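Local coordinates for alpha-fucosidase GH29 (PDB 4PSR), which hydrolyses alpha-L-fucosides and probably releases the alpha-1,6-linked fucose joined to the reducing-end N-acetylglucosamine of glycoprotein glycans, at residues W35-T40 and W73-F78; T40-S45 and Y313-K318; Y48-Y53 and N177-W182; D304-S309 and L341-M346. One frame throughout, in Å; residues are numbered along the deposited sequence. Where two conformers were deposited one is given.

Interaction 1. Residues W35-T40 and W73-F78; sequences WGAFTT and WGYENF
Tyr75 pushes its hydroxyl against the backbone between Ala37 and Phe38. OH lies 3.1 Å from Ala37 C and 3.0 Å from Phe38 N, which sits at the ring edge near its plane, but the angle at that N-H is too poor for a hydrogen bond. The methyl of Ala37 closes on the same oxygen, CB to Tyr75 OH 3.4 Å. The polar partner of this hydroxyl is Asp128, so the phenol tip is held from beyond the two segments. A second patch forms where Thr40 and Phe78 slide past each other in opposite directions, with Thr40 CG2 3.6 Å from Phe78 CD1. Residues 35-40 belong to the loop that follows the first strand, 29-33, of the TIM barrel, and Tyr75 and helix 76-80 pack against it from the excursion between the first and second strands. Thr40 OG1 donates to Ala37 O at 2.8 Å, and Thr40 N reaches that oxygen from the same face of its carbonyl plane. With OG1 beside the backbone N (chi1 -46°), CG2 stands anti to that N and meets Phe78. Trp73 backs Phe78, its CZ3 3.6 Å above the ring centre. Gly36 N donates to Thr39 OG1 (3.1 Å, 163°).

Interaction 2. Residues T40-S45 and Y313-K318; sequences TAQYAS and YTVGIK
Gln42 and Tyr313 cross obliquely, the amide plane turned 60° from the phenol ring. With CG anti to its own carbonyl carbon (chi1 -60°) and the chain extended beyond, Gln42 runs past the ring with CG in its plane at the edge, and OE1 comes to 3.5 Å from Tyr313 CD2. OE1 accepts from Ala347 N, while NE2 approaches Val315 CG2 at 4.0 Å. Thr314 turns its methyl to the backbone of the loop, CG2 standing 3.7 Å from Ala44 N. Thr314 CA also lies 3.4 Å from Gln42 O. That carbonyl receives the one hydrogen bond between the segments, from Val315 N at 3.0 Å and 165°, with the donor above the carbonyl plane. Thr314 to Ile317 form a type II beta turn, with glycine at its third position. Two surface loops thus meet beyond the C-terminal ends of the first and seventh strands, the active-site end of a TIM barrel.

Interaction 3. Residues Y48-Y53 and N177-W182; sequences YPRNMY and NGFFQW
Arg50 CB sits over the face of the Phe179 ring, a CH-pi contact 3.6 Å from the centroid and 14° off the normal. Pro49 CB touches both Phe179 CE2 and Phe180 CE1, each at 3.9 Å, while Tyr53 and Trp182 meet through their CB atoms at 3.6 Å. From this apolar middle the Arg50 chain runs out extended, CG anti to the backbone N (chi1 154°), and lays its guanidinium against Trp182, whose CZ3 is 3.4 Å above the centre of the plane, the two planes 32° apart. In the guanidinium plane, NH1 and NH2 grip Gln181 OE1, at 3.0 and 3.2 Å, and NH1 also donates to Phe179 O. Water 1 joins the backbones, donating to Arg50 O and Phe179 O and accepting from Trp182 N. Pro49 O, against the Phe180 edge, is buried without a partner. The contact ties helix 48-51 to the end of helix 175-179, in loops after barrel strands 29-33 and 165-170; helix 58-66 packs on Tyr48, Asn51 and Met52.

Interaction 4. Residues D304-S309 and L341-M346; sequences DAISAS and LNISPM
Leu341 brings CD1 to 3.7 Å from Ala305 N and, with CD2, also touches Ile306 CG1. Asp304 pairs beside it in the parallel register; its OD1 accepts from Ala305 N through the anti lone pair and forms a salt bridge with Arg289. Asn342 carries the backbone ladder. Its N donates to Asp304 O at 2.8 Å, and its O receives Ile306 N at 3.2 Å, nearly along the C=O axis. The side chain leaves on the face shared with Ala305, CG anti to the backbone N (chi1 173°), and the amide ends at OD1 bonded to His34 and ND2 bonded to Trp311 O. At Ile343 the side chain lies beside that of Ile306, CG2 to CD1 3.8 Å, and Ile343 packs on helix 353-369. Ser344 comes after the strand pairing: its OG bonds to Trp311 O and takes a bond from water 3 at 2.9 Å, and the same water donates to Asn342 O and accepts from Ser307 N at 3.0 Å. These are the seventh and eighth barrel strands, joined by a beta-alpha-beta crossover through helix 322-334. Where they part, water replaces direct pairing, and Asn342 is consistent with a second-shell residue that orients His34, a neighbour of the bound fucose.

All four contacts belong to the TIM-barrel part of the enzyme, and interactions 1, 2 and 3 join loops that extend beyond its strand ends. Thr40 is common to interactions 1 and 2, whose centres are about 13 Å apart. Interaction 1 meets interaction 3 through Tyr75, whose N lies 2.8 Å from Tyr53 OH. Interaction 2 meets interaction 4 where Lys318 N comes 3.0 Å from Ser309 OG. Interactions 3 and 4 do not touch, their nearest atoms being about 11 Å apart. The bound fucose lies close to all four: about 6 Å from the side chain of Phe179, about 7 Å from those of Ser45 and Asn342, and about 8 Å from that of Phe38.

Interaction 1. Residues W35-T40 and W73-F78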
loop_
_atom_site.group_PDB
_atom_site.type_symbol
_atom_site.label_atom_id
_atom_site.label_comp_id
_atom_site.label_asym_id
_atom_site.label_seq_id
_atom_site.Cartn_x
_atom_site.Cartn_y
_atom_site.Cartn_z
ATOM N N TRP A 35 -16.489 4.192 1.041
ATOM C CA TRP A 35 -17.778 4.700 1.483
ATOM C C TRP A 35 -18.506 5.213 0.282
ATOM O O TRP A 35 -17.989 6.050 -0.450
ATOM C CB TRP A 35 -17.577 5.831 2.487
ATOM C CG TRP A 35 -18.848 6.410 3.048
ATOM C CD1 TRP A 35 -19.804 5.765 3.768
ATOM C CD2 TRP A 35 -19.281 7.758 2.913
ATOM N NE1 TRP A 35 -20.807 6.641 4.092
ATOM C CE2 TRP A 35 -20.501 7.875 3.581
ATOM C CE3 TRP A 35 -18.742 8.883 2.282
ATOM C CZ2 TRP A 35 -21.199 9.084 3.665
ATOM C CZ3 TRP A 35 -19.427 10.093 2.372
ATOM C CH2 TRP A 35 -20.643 10.177 3.052
ATOM N N GLY A 36 -19.713 4.712 0.051
ATOM C CA GLY A 36 -20.482 5.154 -1.103
ATOM C C GLY A 36 -21.857 4.509 -1.168
ATOM O O GLY A 36 -22.318 3.976 -0.187
ATOM N N ALA A 37 -22.487 4.573 -2.334
ATOM C CA ALA A 37 -23.801 3.972 -2.487
ATOM C C ALA A 37 -23.741 2.458 -2.293
ATOM O O ALA A 37 -24.728 1.853 -1.919
ATOM C CB ALA A 37 -24.400 4.300 -3.843
ATOM N N PHE A 38 -22.570 1.862 -2.496
ATOM C CA PHE A 38 -22.394 0.427 -2.246
ATOM C C PHE A 38 -22.483 0.105 -0.763
ATOM O O PHE A 38 -22.678 -1.056 -0.392
ATOM C CB PHE A 38 -21.063 -0.084 -2.815
ATOM C CG PHE A 38 -19.864 0.753 -2.427
ATOM C CD1 PHE A 38 -19.287 0.642 -1.152
ATOM C CD2 PHE A 38 -19.343 1.675 -3.313
ATOM C CE1 PHE A 38 -18.214 1.454 -0.788
ATOM C CE2 PHE A 38 -18.249 2.483 -2.950
ATOM C CZ PHE A 38 -17.714 2.370 -1.681
ATOM N N THR A 39 -22.377 1.121 0.101
ATOM C CA THR A 39 -22.494 0.927 1.533
ATOM C C THR A 39 -23.969 0.896 2.000
ATOM O O THR A 39 -24.256 0.476 3.120
ATOM C CB THR A 39 -21.743 2.059 2.303
ATOM O OG1 THR A 39 -20.437 2.254 1.730
ATOM C CG2 THR A 39 -21.617 1.745 3.782
ATOM N N THR A 40 -24.875 1.404 1.167
ATOM C CA THR A 40 -26.258 1.623 1.596
ATOM C C THR A 40 -26.907 0.371 2.219
ATOM O O THR A 40 -27.521 0.457 3.290
ATOM C CB THR A 40 -27.131 2.140 0.454
ATOM O OG1 THR A 40 -26.461 3.201 -0.250
ATOM C CG2 THR A 40 -28.449 2.675 0.996
ATOM N N TRP A 73 -36.253 -4.253 -8.150
ATOM C CA TRP A 73 -35.629 -3.303 -7.212
ATOM C C TRP A 73 -34.131 -3.374 -7.492
ATOM O O TRP A 73 -33.378 -4.062 -6.795
ATOM C CB TRP A 73 -35.943 -3.710 -5.778
ATOM C CG TRP A 73 -36.022 -2.603 -4.746
ATOM C CD1 TRP A 73 -37.155 -2.148 -4.161
ATOM C CD2 TRP A 73 -34.938 -1.842 -4.165
ATOM N NE1 TRP A 73 -36.867 -1.173 -3.241
ATOM C CE2 TRP A 73 -35.507 -0.966 -3.226
ATOM C CE3 TRP A 73 -33.541 -1.833 -4.337
ATOM C CZ2 TRP A 73 -34.745 -0.074 -2.470
ATOM C CZ3 TRP A 73 -32.780 -0.935 -3.569
ATOM C CH2 TRP A 73 -33.387 -0.083 -2.645
ATOM N N GLY A 74 -33.709 -2.704 -8.558
ATOM C CA GLY A 74 -32.336 -2.774 -8.997
ATOM C C GLY A 74 -31.395 -1.900 -8.177
ATOM O O GLY A 74 -31.814 -1.079 -7.340
ATOM N N TYR A 75 -30.102 -2.070 -8.433
ATOM C CA TYR A 75 -29.089 -1.336 -7.675
ATOM C C TYR A 75 -29.292 0.181 -7.768
ATOM O O TYR A 75 -29.063 0.915 -6.801
ATOM C CB TYR A 75 -27.678 -1.715 -8.141
ATOM C CG TYR A 75 -26.620 -0.953 -7.369
ATOM C CD1 TYR A 75 -26.473 -1.151 -6.010
ATOM C CD2 TYR A 75 -25.821 -0.009 -7.978
ATOM C CE1 TYR A 75 -25.564 -0.427 -5.279
ATOM C CE2 TYR A 75 -24.878 0.706 -7.250
ATOM C CZ TYR A 75 -24.770 0.494 -5.910
ATOM O OH TYR A 75 -23.858 1.159 -5.106
ATOM N N GLU A 76 -29.759 0.645 -8.913
ATOM C CA GLU A 76 -29.965 2.069 -9.111
ATOM C C GLU A 76 -30.927 2.667 -8.078
ATOM O O GLU A 76 -30.858 3.867 -7.777
ATOM C CB GLU A 76 -30.440 2.364 -10.540
ATOM C CG GLU A 76 -31.822 1.827 -10.915
ATOM C CD GLU A 76 -31.867 0.365 -11.373
ATOM O OE1 GLU A 76 -30.890 -0.402 -11.245
ATOM O OE2 GLU A 76 -32.959 -0.038 -11.875
ATOM N N ASN A 77 -31.816 1.854 -7.499
ATOM C CA ASN A 77 -32.707 2.363 -6.450
ATOM C C ASN A 77 -31.969 2.853 -5.186
ATOM O O ASN A 77 -32.505 3.687 -4.441
ATOM C CB ASN A 77 -33.726 1.300 -6.015
ATOM C CG ASN A 77 -34.864 1.103 -6.999
ATOM O OD1 ASN A 77 -34.909 1.688 -8.085
ATOM N ND2 ASN A 77 -35.802 0.240 -6.616
ATOM N N PHE A 78 -30.794 2.294 -4.868
ATOM C CA PHE A 78 -30.036 2.799 -3.719
ATOM C C PHE A 78 -29.570 4.246 -3.947
ATOM O O PHE A 78 -29.426 5.017 -2.989
ATOM C CB PHE A 78 -28.825 1.916 -3.407
ATOM C CG PHE A 78 -29.165 0.554 -2.840
ATOM C CD1 PHE A 78 -29.684 0.404 -1.572
ATOM C CD2 PHE A 78 -28.912 -0.577 -3.584
ATOM C CE1 PHE A 78 -29.956 -0.876 -1.065
ATOM C CE2 PHE A 78 -29.164 -1.835 -3.077
ATOM C CZ PHE A 78 -29.692 -1.981 -1.833
#

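Interaction 2. Residues T40-S45 and Y313-K318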
loop_
_atom_site.group_PDB
_atom_site.type_symbol
_atom_site.label_atom_id
_atom_site.label_comp_id
_atom_site.label_asym_id
_atom_site.label_seq_id
_atom_site.Cartn_x
_atom_site.Cartn_y
_atom_site.Cartn_z
ATOM N N THR A 40 -24.875 1.404 1.167
ATOM C CA THR A 40 -26.258 1.623 1.596
ATOM C C THR A 40 -26.907 0.371 2.219
ATOM O O THR A 40 -27.521 0.457 3.290
ATOM C CB THR A 40 -27.131 2.140 0.454
ATOM O OG1 THR A 40 -26.461 3.201 -0.250
ATOM C CG2 THR A 40 -28.449 2.675 0.996
ATOM N N ALA A 41 -26.723 -0.788 1.586
ATOM C CA ALA A 41 -27.325 -2.024 2.109
ATOM C C ALA A 41 -26.694 -2.503 3.419
ATOM O O ALA A 41 -27.301 -3.245 4.191
ATOM C CB ALA A 41 -27.240 -3.098 1.080
ATOM N N GLN A 42 -25.468 -2.057 3.691
ATOM C CA GLN A 42 -24.725 -2.479 4.878
ATOM C C GLN A 42 -24.776 -3.997 5.046
ATOM O O GLN A 42 -24.945 -4.511 6.146
ATOM C CB GLN A 42 -25.218 -1.759 6.157
ATOM C CG GLN A 42 -25.062 -0.211 6.026
ATOM C CD GLN A 42 -25.389 0.585 7.265
ATOM O OE1 GLN A 42 -24.760 1.614 7.517
ATOM N NE2 GLN A 42 -26.336 0.118 8.052
ATOM N N TYR A 43 -24.558 -4.698 3.936
ATOM C CA TYR A 43 -24.660 -6.159 3.910
ATOM C C TYR A 43 -23.598 -6.782 3.027
ATOM O O TYR A 43 -23.363 -6.298 1.931
ATOM C CB TYR A 43 -26.048 -6.597 3.420
ATOM C CG TYR A 43 -26.308 -8.083 3.633
ATOM C CD1 TYR A 43 -26.717 -8.540 4.882
ATOM C CD2 TYR A 43 -26.099 -8.999 2.618
ATOM C CE1 TYR A 43 -26.938 -9.881 5.111
ATOM C CE2 TYR A 43 -26.321 -10.344 2.834
ATOM C CZ TYR A 43 -26.722 -10.768 4.081
ATOM O OH TYR A 43 -26.952 -12.128 4.302
ATOM N N ALA A 44 -22.955 -7.835 3.562
ATOM C CA ALA A 44 -21.963 -8.678 2.876
ATOM C C ALA A 44 -20.616 -7.951 2.641
ATOM O O ALA A 44 -19.645 -8.218 3.329
ATOM C CB ALA A 44 -22.533 -9.248 1.582
ATOM N N SER A 45 -20.572 -7.063 1.655
ATOM C CA SER A 45 -19.377 -6.303 1.327
ATOM C C SER A 45 -19.718 -5.207 0.345
ATOM O O SER A 45 -20.864 -5.042 -0.078
ATOM C CB SER A 45 -18.302 -7.196 0.706
ATOM O OG SER A 45 -18.701 -7.596 -0.584
ATOM N N TYR A 313 -18.616 -0.767 5.396
ATOM C CA TYR A 313 -19.349 -1.090 6.604
ATOM C C TYR A 313 -20.499 -2.038 6.341
ATOM O O TYR A 313 -21.292 -1.818 5.449
ATOM C CB TYR A 313 -19.892 0.201 7.265
ATOM C CG TYR A 313 -20.636 -0.110 8.533
ATOM C CD1 TYR A 313 -19.944 -0.250 9.732
ATOM C CD2 TYR A 313 -22.015 -0.292 8.549
ATOM C CE1 TYR A 313 -20.597 -0.593 10.902
ATOM C CE2 TYR A 313 -22.663 -0.630 9.731
ATOM C CZ TYR A 313 -21.921 -0.767 10.889
ATOM O OH TYR A 313 -22.537 -1.102 12.083
ATOM N N THR A 314 -20.603 -3.059 7.188
ATOM C CA THR A 314 -21.758 -3.952 7.172
ATOM C C THR A 314 -22.237 -4.154 8.605
ATOM O O THR A 314 -21.455 -4.103 9.561
ATOM C CB THR A 314 -21.390 -5.319 6.531
ATOM O OG1 THR A 314 -20.346 -5.957 7.283
ATOM C CG2 THR A 314 -20.925 -5.148 5.090
ATOM N N VAL A 315 -23.532 -4.410 8.772
ATOM C CA VAL A 315 -24.042 -4.700 10.103
ATOM C C VAL A 315 -23.395 -5.975 10.630
ATOM O O VAL A 315 -23.382 -6.981 9.927
ATOM C CB VAL A 315 -25.562 -4.839 10.087
ATOM C CG1 VAL A 315 -26.066 -5.265 11.459
ATOM C CG2 VAL A 315 -26.193 -3.517 9.696
ATOM N N GLY A 316 -22.830 -5.902 11.827
ATOM C CA GLY A 316 -22.136 -7.037 12.418
ATOM C C GLY A 316 -20.642 -7.121 12.096
ATOM O O GLY A 316 -19.976 -8.070 12.485
ATOM N N ILE A 317 -20.118 -6.118 11.405
ATOM C CA ILE A 317 -18.702 -6.067 11.039
ATOM C C ILE A 317 -17.780 -6.275 12.243
ATOM O O ILE A 317 -18.043 -5.754 13.345
ATOM C CB ILE A 317 -18.426 -4.710 10.334
ATOM C CG1 ILE A 317 -16.994 -4.615 9.823
ATOM C CG2 ILE A 317 -18.707 -3.561 11.260
ATOM C CD1 ILE A 317 -16.750 -3.303 9.037
ATOM N N LYS A 318 -16.707 -7.033 12.030
ATOM C CA LYS A 318 -15.693 -7.239 13.055
ATOM C C LYS A 318 -14.415 -6.531 12.642
ATOM O O LYS A 318 -14.185 -6.291 11.455
ATOM C CB LYS A 318 -15.414 -8.723 13.279
ATOM C CG LYS A 318 -16.599 -9.487 13.866
ATOM C CD LYS A 318 -16.178 -10.831 14.457
ATOM C CE LYS A 318 -16.435 -11.983 13.503
ATOM N NZ LYS A 318 -17.891 -12.251 13.333
#

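Interaction 3. Residues Y48-Y53 and N177-W182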
loop_
_atom_site.group_PDB
_atom_site.type_symbol
_atom_site.label_atom_id
_atom_site.label_comp_id
_atom_site.label_asym_id
_atom_site.label_seq_id
_atom_site.Cartn_x
_atom_site.Cartn_y
_atom_site.Cartn_z
ATOM N N TYR A 48 -21.687 -5.860 -2.844
ATOM C CA TYR A 48 -23.156 -6.040 -2.840
ATOM C C TYR A 48 -23.829 -5.633 -4.148
ATOM O O TYR A 48 -24.709 -6.350 -4.609
ATOM C CB TYR A 48 -23.794 -5.294 -1.683
ATOM C CG TYR A 48 -25.269 -5.594 -1.505
ATOM C CD1 TYR A 48 -25.686 -6.608 -0.661
ATOM C CD2 TYR A 48 -26.236 -4.833 -2.140
ATOM C CE1 TYR A 48 -27.035 -6.893 -0.483
ATOM C CE2 TYR A 48 -27.572 -5.113 -1.979
ATOM C CZ TYR A 48 -27.966 -6.122 -1.123
ATOM O OH TYR A 48 -29.308 -6.390 -0.928
ATOM N N PRO A 49 -23.432 -4.510 -4.776
ATOM C CA PRO A 49 -24.107 -4.142 -6.030
ATOM C C PRO A 49 -24.010 -5.210 -7.114
ATOM O O PRO A 49 -24.923 -5.302 -7.958
ATOM C CB PRO A 49 -23.380 -2.857 -6.465
ATOM C CG PRO A 49 -22.752 -2.310 -5.207
ATOM C CD PRO A 49 -22.427 -3.502 -4.359
ATOM N N ARG A 50 -22.892 -5.937 -7.151
ATOM C CA ARG A 50 -22.710 -7.053 -8.093
ATOM C C ARG A 50 -23.475 -8.289 -7.619
ATOM O O ARG A 50 -24.230 -8.914 -8.397
ATOM C CB ARG A 50 -21.223 -7.376 -8.180
ATOM C CG ARG A 50 -20.867 -8.833 -8.581
ATOM C CD ARG A 50 -19.360 -8.957 -8.739
ATOM N NE ARG A 50 -18.898 -10.315 -9.075
ATOM C CZ ARG A 50 -18.912 -10.793 -10.308
ATOM N NH1 ARG A 50 -19.413 -10.091 -11.302
ATOM N NH2 ARG A 50 -18.423 -12.002 -10.542
ATOM N N ASN A 51 -23.288 -8.664 -6.362
ATOM C CA ASN A 51 -23.801 -9.952 -5.890
ATOM C C ASN A 51 -25.308 -9.965 -5.629
ATOM O O ASN A 51 -25.894 -11.042 -5.598
ATOM C CB ASN A 51 -23.033 -10.429 -4.651
ATOM C CG ASN A 51 -21.567 -10.664 -4.923
ATOM O OD1 ASN A 51 -20.709 -9.971 -4.373
ATOM N ND2 ASN A 51 -21.255 -11.656 -5.760
ATOM N N MET A 52 -25.946 -8.815 -5.442
ATOM C CA MET A 52 -27.388 -8.767 -5.254
ATOM C C MET A 52 -28.117 -9.381 -6.465
ATOM O O MET A 52 -29.274 -9.802 -6.341
ATOM C CB MET A 52 -27.875 -7.325 -5.005
ATOM C CG MET A 52 -27.575 -6.348 -6.143
ATOM S SD MET A 52 -28.393 -4.743 -5.958
ATOM C CE MET A 52 -30.016 -5.103 -6.651
ATOM N N TYR A 53 -27.467 -9.385 -7.619
ATOM C CA TYR A 53 -28.043 -9.942 -8.844
ATOM C C TYR A 53 -27.620 -11.392 -9.109
ATOM O O TYR A 53 -28.154 -12.027 -10.010
ATOM C CB TYR A 53 -27.600 -9.131 -10.039
ATOM C CG TYR A 53 -28.034 -7.688 -10.114
ATOM C CD1 TYR A 53 -29.298 -7.339 -10.548
ATOM C CD2 TYR A 53 -27.130 -6.659 -9.832
ATOM C CE1 TYR A 53 -29.677 -6.010 -10.682
ATOM C CE2 TYR A 53 -27.492 -5.332 -9.983
ATOM C CZ TYR A 53 -28.764 -5.012 -10.401
ATOM O OH TYR A 53 -29.128 -3.676 -10.568
ATOM N N ASN A 177 -16.252 -4.533 -17.164
ATOM C CA ASN A 177 -15.499 -5.761 -17.460
ATOM C C ASN A 177 -16.000 -6.937 -16.643
ATOM O O ASN A 177 -15.290 -7.916 -16.489
ATOM C CB ASN A 177 -13.982 -5.556 -17.282
ATOM C CG ASN A 177 -13.346 -4.906 -18.472
ATOM O OD1 ASN A 177 -13.173 -5.557 -19.519
ATOM N ND2 ASN A 177 -12.971 -3.652 -18.355
ATOM N N GLY A 178 -17.222 -6.858 -16.128
ATOM C CA GLY A 178 -17.875 -7.989 -15.511
ATOM C C GLY A 178 -18.556 -7.736 -14.186
ATOM O O GLY A 178 -19.401 -8.521 -13.790
ATOM N N PHE A 179 -18.232 -6.650 -13.491
ATOM C CA PHE A 179 -18.829 -6.447 -12.166
ATOM C C PHE A 179 -20.338 -6.615 -12.165
ATOM O O PHE A 179 -20.891 -7.273 -11.293
ATOM C CB PHE A 179 -18.478 -5.045 -11.661
ATOM C CG PHE A 179 -18.880 -4.767 -10.221
ATOM C CD1 PHE A 179 -18.213 -5.354 -9.163
ATOM C CD2 PHE A 179 -19.895 -3.865 -9.946
ATOM C CE1 PHE A 179 -18.547 -5.067 -7.842
ATOM C CE2 PHE A 179 -20.227 -3.568 -8.626
ATOM C CZ PHE A 179 -19.558 -4.174 -7.592
ATOM N N PHE A 180 -20.992 -5.989 -13.140
ATOM C CA PHE A 180 -22.448 -6.020 -13.215
ATOM C C PHE A 180 -22.953 -7.092 -14.211
ATOM O O PHE A 180 -24.017 -6.959 -14.787
ATOM C CB PHE A 180 -22.972 -4.640 -13.610
ATOM C CG PHE A 180 -23.037 -3.636 -12.469
ATOM C CD1 PHE A 180 -23.749 -3.923 -11.320
ATOM C CD2 PHE A 180 -22.449 -2.364 -12.605
ATOM C CE1 PHE A 180 -23.870 -2.986 -10.283
ATOM C CE2 PHE A 180 -22.594 -1.414 -11.552
ATOM C CZ PHE A 180 -23.292 -1.727 -10.429
ATOM N N GLN A 181 -22.211 -8.179 -14.359
ATOM C CA GLN A 181 -22.580 -9.200 -15.367
ATOM C C GLN A 181 -23.975 -9.794 -15.151
ATOM O O GLN A 181 -24.597 -10.248 -16.121
ATOM C CB GLN A 181 -21.534 -10.328 -15.389
ATOM C CG GLN A 181 -21.489 -11.203 -14.169
ATOM C CD GLN A 181 -20.360 -12.185 -14.249
ATOM O OE1 GLN A 181 -19.325 -12.028 -13.623
ATOM N NE2 GLN A 181 -20.562 -13.240 -15.039
ATOM N N TRP A 182 -24.454 -9.825 -13.911
ATOM C CA TRP A 182 -25.756 -10.438 -13.611
ATOM C C TRP A 182 -26.946 -9.462 -13.606
ATOM O O TRP A 182 -28.092 -9.881 -13.375
ATOM C CB TRP A 182 -25.705 -11.222 -12.303
ATOM C CG TRP A 182 -24.676 -12.345 -12.322
ATOM C CD1 TRP A 182 -24.625 -13.379 -13.236
ATOM C CD2 TRP A 182 -23.565 -12.546 -11.439
ATOM N NE1 TRP A 182 -23.567 -14.208 -12.960
ATOM C CE2 TRP A 182 -22.900 -13.729 -11.858
ATOM C CE3 TRP A 182 -23.066 -11.857 -10.337
ATOM C CZ2 TRP A 182 -21.757 -14.230 -11.214
ATOM C CZ3 TRP A 182 -21.916 -12.373 -9.680
ATOM C CH2 TRP A 182 -21.269 -13.537 -10.146
HETATM O O HOH W 1 -23.563 -8.496 -11.327
HETATM O O HOH W 2 -29.000 -12.926 -12.886
#

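Interaction 4. Residues D304-S309 and L341-M346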
loop_
_atom_site.group_PDB
_atom_site.type_symbol
_atom_site.label_atom_id
_atom_site.label_comp_id
_atom_site.label_asym_id
_atom_site.label_seq_id
_atom_site.Cartn_x
_atom_site.Cartn_y
_atom_site.Cartn_z
ATOM N N ASP A 304 -4.495 -2.157 3.359
ATOM C CA ASP A 304 -4.991 -2.998 4.435
ATOM C C ASP A 304 -6.291 -2.383 4.944
ATOM O O ASP A 304 -6.736 -1.378 4.412
ATOM C CB ASP A 304 -3.975 -3.118 5.558
ATOM C CG ASP A 304 -3.953 -4.516 6.162
ATOM O OD1 ASP A 304 -5.041 -5.058 6.487
ATOM O OD2 ASP A 304 -2.849 -5.074 6.293
ATOM N N ALA A 305 -6.898 -2.978 5.971
ATOM C CA ALA A 305 -8.195 -2.506 6.447
ATOM C C ALA A 305 -8.360 -2.833 7.915
ATOM O O ALA A 305 -7.838 -3.847 8.372
ATOM C CB ALA A 305 -9.297 -3.151 5.620
ATOM N N ILE A 306 -9.026 -1.963 8.676
ATOM C CA ILE A 306 -9.321 -2.268 10.064
ATOM C C ILE A 306 -10.313 -3.461 10.102
ATOM O O ILE A 306 -10.325 -4.174 11.047
ATOM C CB ILE A 306 -9.825 -1.001 10.874
ATOM C CG1 ILE A 306 -8.801 0.139 10.776
ATOM C CG2 ILE A 306 -10.076 -1.350 12.322
ATOM C CD1 ILE A 306 -9.276 1.431 11.433
ATOM N N SER A 307 -11.272 -3.379 9.220
ATOM C CA SER A 307 -12.311 -4.360 9.198
ATOM C C SER A 307 -11.734 -5.740 8.968
ATOM O O SER A 307 -10.803 -5.920 8.194
ATOM C CB SER A 307 -13.259 -4.018 8.080
ATOM O OG SER A 307 -14.111 -5.098 7.880
ATOM N N ALA A 308 -12.269 -6.685 9.729
ATOM C CA ALA A 308 -11.943 -8.087 9.623
ATOM C C ALA A 308 -13.018 -8.762 8.791
ATOM O O ALA A 308 -13.007 -9.979 8.621
ATOM C CB ALA A 308 -11.886 -8.691 10.988
ATOM N N SER A 309 -13.940 -7.956 8.266
ATOM C CA SER A 309 -14.988 -8.459 7.412
ATOM C C SER A 309 -14.628 -7.992 5.949
ATOM O O SER A 309 -13.627 -8.434 5.424
ATOM C CB SER A 309 -16.345 -8.021 8.010
ATOM O OG SER A 309 -16.497 -8.502 9.387
ATOM N N LEU A 341 -4.170 2.331 4.665
ATOM C CA LEU A 341 -5.182 1.718 5.514
ATOM C C LEU A 341 -6.585 2.188 5.204
ATOM O O LEU A 341 -6.887 3.387 5.195
ATOM C CB LEU A 341 -4.861 2.000 6.988
ATOM C CG LEU A 341 -5.836 1.450 8.020
ATOM C CD1 LEU A 341 -5.880 -0.071 8.026
ATOM C CD2 LEU A 341 -5.488 2.004 9.400
ATOM N N ASN A 342 -7.470 1.222 4.981
ATOM C CA ASN A 342 -8.878 1.505 4.713
ATOM C C ASN A 342 -9.723 1.536 5.970
ATOM O O ASN A 342 -9.583 0.637 6.830
ATOM C CB ASN A 342 -9.470 0.478 3.736
ATOM C CG ASN A 342 -10.940 0.642 3.560
ATOM O OD1 ASN A 342 -11.375 1.533 2.853
ATOM N ND2 ASN A 342 -11.718 -0.211 4.196
ATOM N N ILE A 343 -10.582 2.557 6.074
ATOM C CA ILE A 343 -11.604 2.653 7.122
ATOM C C ILE A 343 -12.981 2.625 6.478
ATOM O O ILE A 343 -13.119 2.812 5.247
ATOM C CB ILE A 343 -11.380 3.913 8.034
ATOM C CG1 ILE A 343 -11.601 5.197 7.247
ATOM C CG2 ILE A 343 -9.970 3.839 8.628
ATOM C CD1 ILE A 343 -11.431 6.496 8.095
ATOM N N SER A 344 -13.997 2.395 7.309
ATOM C CA SER A 344 -15.320 1.987 6.818
ATOM C C SER A 344 -16.464 2.716 7.519
ATOM O O SER A 344 -17.088 2.153 8.429
ATOM C CB SER A 344 -15.499 0.485 7.022
ATOM O OG SER A 344 -14.424 -0.265 6.465
ATOM N N PRO A 345 -16.748 3.952 7.092
ATOM C CA PRO A 345 -17.896 4.664 7.674
ATOM C C PRO A 345 -19.219 3.962 7.352
ATOM O O PRO A 345 -19.373 3.340 6.290
ATOM C CB PRO A 345 -17.833 6.044 7.001
ATOM C CG PRO A 345 -16.423 6.160 6.441
ATOM C CD PRO A 345 -16.033 4.746 6.086
ATOM N N MET A 346 -20.186 4.095 8.244
ATOM C CA MET A 346 -21.540 3.620 7.994
ATOM C C MET A 346 -22.202 4.399 6.878
ATOM O O MET A 346 -21.721 5.459 6.469
ATOM C CB MET A 346 -22.377 3.731 9.269
ATOM C CG MET A 346 -21.741 3.017 10.421
ATOM S SD MET A 346 -22.859 2.743 11.849
ATOM C CE MET A 346 -23.399 4.382 12.212
HETATM O O HOH W 3 -11.771 -1.041 7.418
#